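Local coordinates for protein DNA-dependent metalloprotease WSS1 homolog 2 (Schizosaccharomyces pombe, PDB 5JIG) that probably cleaves DNA-binding proteins as a DNA-dependent, zinc-requiring metalloendopeptidase, in the repair of toxic DNA-protein crosslinks, at residues 96-100 against 111-115. Numbering follows the deposited sequence.
With NI (nickel (II) ion), chain B.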
ATOM      1  N   ILE A  96      -3.199  -2.589  -2.264  1.00  4.80           N
ATOM      2  CA  ILE A  96      -4.658  -2.700  -2.310  1.00  5.16           C
ATOM      3  C   ILE A  96      -5.141  -3.892  -1.505  1.00  4.95           C
ATOM      4  O   ILE A  96      -6.155  -3.787  -0.811  1.00  5.36           O
ATOM      5  CB  ILE A  96      -5.148  -2.682  -3.781  1.00  5.58           C
ATOM      6  CG1 ILE A  96      -4.765  -1.357  -4.437  1.00  5.91           C
ATOM      7  CG2 ILE A  96      -6.619  -2.966  -3.836  1.00  6.62           C
ATOM      8  CD1 ILE A  96      -5.078  -1.235  -5.906  1.00  8.75           C
ATOM      9  N   HIS A  97      -4.429  -5.019  -1.578  1.00  5.13           N
ATOM     10  CA  HIS A  97      -4.734  -6.163  -0.751  1.00  5.22           C
ATOM     11  C   HIS A  97      -4.705  -5.755   0.729  1.00  4.90           C
ATOM     12  O   HIS A  97      -5.662  -6.042   1.484  1.00  5.29           O
ATOM     13  CB  HIS A  97      -3.719  -7.279  -1.062  1.00  5.65           C
ATOM     14  CG  HIS A  97      -3.858  -8.474  -0.194  1.00  6.09           C
ATOM     15  ND1 HIS A  97      -4.137  -9.726  -0.702  1.00  7.15           N
ATOM     16  CD2 HIS A  97      -3.728  -8.664   1.141  1.00  6.77           C
ATOM     17  CE1 HIS A  97      -4.149 -10.587   0.304  1.00  7.64           C
ATOM     18  NE2 HIS A  97      -3.929  -9.986   1.446  1.00  7.21           N
ATOM     19  N   GLU A  98      -3.628  -5.114   1.167  1.00  4.87           N
ATOM     20  CA  GLU A  98      -3.553  -4.718   2.563  1.00  4.66           C
ATOM     21  C   GLU A  98      -4.661  -3.737   2.948  1.00  4.86           C
ATOM     22  O   GLU A  98      -5.232  -3.872   4.045  1.00  5.52           O
ATOM     23  CB  GLU A  98      -2.192  -4.173   2.952  1.00  5.11           C
ATOM     24  CG  GLU A  98      -0.990  -5.056   2.606  1.00  5.93           C
ATOM     25  CD  GLU A  98      -1.068  -6.456   2.902  1.00  7.06           C
ATOM     26  OE1 GLU A  98      -1.855  -6.855   3.775  1.00  8.08           O
ATOM     27  OE2 GLU A  98      -0.278  -7.193   2.241  1.00  9.11           O
ATOM     28  N   LEU A  99      -4.987  -2.798   2.108  1.00  4.71           N
ATOM     29  CA  LEU A  99      -6.088  -1.887   2.415  1.00  5.36           C
ATOM     30  C   LEU A  99      -7.412  -2.628   2.574  1.00  5.30           C
ATOM     31  O   LEU A  99      -8.243  -2.252   3.401  1.00  5.94           O
ATOM     32  CB  LEU A  99      -6.205  -0.820   1.341  1.00  5.41           C
ATOM     33  CG  LEU A  99      -5.099   0.251   1.367  1.00  5.59           C
ATOM     34  CD1 LEU A  99      -5.159   1.071   0.104  1.00  6.33           C
ATOM     35  CD2 LEU A  99      -5.225   1.172   2.583  1.00  6.26           C
ATOM     36  N   THR A 100      -7.628  -3.682   1.769  1.00  5.52           N
ATOM     37  CA  THR A 100      -8.836  -4.469   1.867  1.00  5.70           C
ATOM     38  C   THR A 100      -8.994  -5.065   3.253  1.00  6.07           C
ATOM     39  O   THR A 100     -10.101  -5.221   3.781  1.00  7.08           O
ATOM     40  CB  THR A 100      -8.825  -5.565   0.767  1.00  6.39           C
ATOM     41  OG1 THR A 100      -8.687  -4.992  -0.513  1.00  7.00           O
ATOM     42  CG2 THR A 100     -10.134  -6.317   0.739  1.00  7.69           C
ATOM     43  N   PHE A 111     -13.796 -10.364   0.984  1.00 10.81           N
ATOM     44  CA  PHE A 111     -12.452  -9.774   0.762  1.00  9.30           C
ATOM     45  C   PHE A 111     -12.179  -9.619  -0.686  1.00  8.46           C
ATOM     46  O   PHE A 111     -11.840  -8.547  -1.161  1.00  8.29           O
ATOM     47  CB  PHE A 111     -11.403 -10.643   1.475  1.00  9.62           C
ATOM     48  CG  PHE A 111      -9.960 -10.146   1.260  1.00  8.25           C
ATOM     49  CD1 PHE A 111      -9.308  -9.380   2.207  1.00  8.40           C
ATOM     50  CD2 PHE A 111      -9.259 -10.445   0.074  1.00  8.77           C
ATOM     51  CE1 PHE A 111      -8.041  -8.851   1.944  1.00  7.69           C
ATOM     52  CE2 PHE A 111      -8.003  -9.924  -0.185  1.00  7.84           C
ATOM     53  CZ  PHE A 111      -7.412  -9.127   0.754  1.00  7.10           C
ATOM     54  N   TRP A 112     -12.312 -10.734  -1.471  1.00  8.41           N
ATOM     55  CA  TRP A 112     -11.905 -10.647  -2.858  1.00  8.15           C
ATOM     56  C   TRP A 112     -12.859  -9.796  -3.694  1.00  7.49           C
ATOM     57  O   TRP A 112     -12.422  -9.147  -4.653  1.00  8.31           O
ATOM     58  CB  TRP A 112     -11.676 -12.035  -3.442  1.00  9.48           C
ATOM     59  CG  TRP A 112     -10.480 -12.713  -2.871  1.00  8.84           C
ATOM     60  CD1 TRP A 112     -10.460 -13.830  -2.081  1.00 10.37           C
ATOM     61  CD2 TRP A 112      -9.120 -12.299  -3.009  1.00  8.16           C
ATOM     62  NE1 TRP A 112      -9.190 -14.129  -1.708  1.00  9.94           N
ATOM     63  CE2 TRP A 112      -8.339 -13.222  -2.276  1.00  8.66           C
ATOM     64  CE3 TRP A 112      -8.461 -11.268  -3.699  1.00  7.75           C
ATOM     65  CZ2 TRP A 112      -6.952 -13.121  -2.221  1.00  8.99           C
ATOM     66  CZ3 TRP A 112      -7.086 -11.185  -3.624  1.00  8.80           C
ATOM     67  CH2 TRP A 112      -6.360 -12.082  -2.895  1.00  8.64           C
ATOM     68  N   GLU A 113     -14.152  -9.742  -3.340  1.00  9.26           N
ATOM     69  CA  GLU A 113     -15.054  -8.861  -4.019  1.00  9.75           C
ATOM     70  C   GLU A 113     -14.597  -7.377  -3.868  1.00  8.91           C
ATOM     71  O   GLU A 113     -14.506  -6.633  -4.850  1.00 10.22           O
ATOM     72  CB  GLU A 113     -16.476  -9.070  -3.480  1.00 11.90           C
ATOM     73  CG  GLU A 113     -17.499  -8.147  -4.061  1.00 15.01           C
ATOM     74  CD  GLU A 113     -18.882  -8.309  -3.419  1.00 17.62           C
ATOM     75  OE1 GLU A 113     -19.813  -8.529  -4.119  1.00 25.79           O
ATOM     76  OE2 GLU A 113     -19.000  -8.332  -2.163  1.00 24.96           O
ATOM     77  N   LEU A 114     -14.335  -6.984  -2.633  1.00  8.56           N
ATOM     78  CA  LEU A 114     -13.881  -5.634  -2.399  1.00  8.65           C
ATOM     79  C   LEU A 114     -12.511  -5.390  -3.051  1.00  7.83           C
ATOM     80  O   LEU A 114     -12.319  -4.369  -3.670  1.00  8.52           O
ATOM     81  CB  LEU A 114     -13.809  -5.343  -0.907  1.00  9.09           C
ATOM     82  CG  LEU A 114     -13.440  -3.870  -0.596  1.00  9.54           C
ATOM     83  CD1 LEU A 114     -14.328  -2.851  -1.196  1.00 11.03           C
ATOM     84  CD2 LEU A 114     -13.305  -3.687   0.920  1.00 10.73           C
ATOM     85  N   PHE A 115     -11.594  -6.353  -2.964  1.00  7.68           N
ATOM     86  CA  PHE A 115     -10.310  -6.216  -3.624  1.00  6.80           C
ATOM     87  C   PHE A 115     -10.473  -5.940  -5.107  1.00  6.69           C
ATOM     88  O   PHE A 115      -9.810  -5.090  -5.672  1.00  6.98           O
ATOM     89  CB  PHE A 115      -9.476  -7.475  -3.389  1.00  7.29           C
ATOM     90  CG  PHE A 115      -8.175  -7.451  -4.141  1.00  6.39           C
ATOM     91  CD1 PHE A 115      -7.062  -6.813  -3.645  1.00  6.79           C
ATOM     92  CD2 PHE A 115      -8.033  -8.094  -5.369  1.00  6.64           C
ATOM     93  CE1 PHE A 115      -5.872  -6.789  -4.335  1.00  7.69           C
ATOM     94  CE2 PHE A 115      -6.843  -8.075  -6.056  1.00  6.99           C
ATOM     95  CZ  PHE A 115      -5.754  -7.430  -5.529  1.00  7.65           C
TER
HETATM   96 NI    NI B 201      -3.724 -10.802   3.336  1.00  8.23          NI
HETATM   97  O   HOH W   1      -3.165 -11.600   5.236  1.00 13.65           O
HETATM   98  O   HOH W   2      -1.963 -11.871   2.643  1.00 12.46           O
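In this WLM domain the helix carrying the HExxH motif, 88-100, packs against helix 109-122, so that aromatic rings line a metal-binding histidine. The segments 96-100 and 111-115 cross at 129°, their axes 9.6 Å apart. Ile96 begins the interface, its CG2 lying 3.9 Å from CD1 of Phe115, while Leu118 of helix 109-122 and Ile33 and Ile36 of helix 31-40 extend the apolar contact. His97 NE2 binds nickel at 2.1 Å; His101, His107 and two waters are among the other ligands, and the same three histidines bind the catalytic zinc. Phe111 directs its edge at the imidazole face in an edge-to-face pair (centroids 4.8 Å apart), and Trp112 CH2 comes within 3.9 Å of His97 ND1, making an aromatic cluster. The CA-to-CB bond of Glu98, the predicted active-site residue, points away from 111-115. Thr100 approaches most closely: CG2 makes a CH-pi contact with the Phe111 face, 3.6 Å from the ring centroid, while OG1 donates to Ile96 O (2.8 Å) within its own helix. Between the segments the contact is aromatic and van der Waals, consistent with a role in positioning the His97 ring, whose NE2 is bound to nickel.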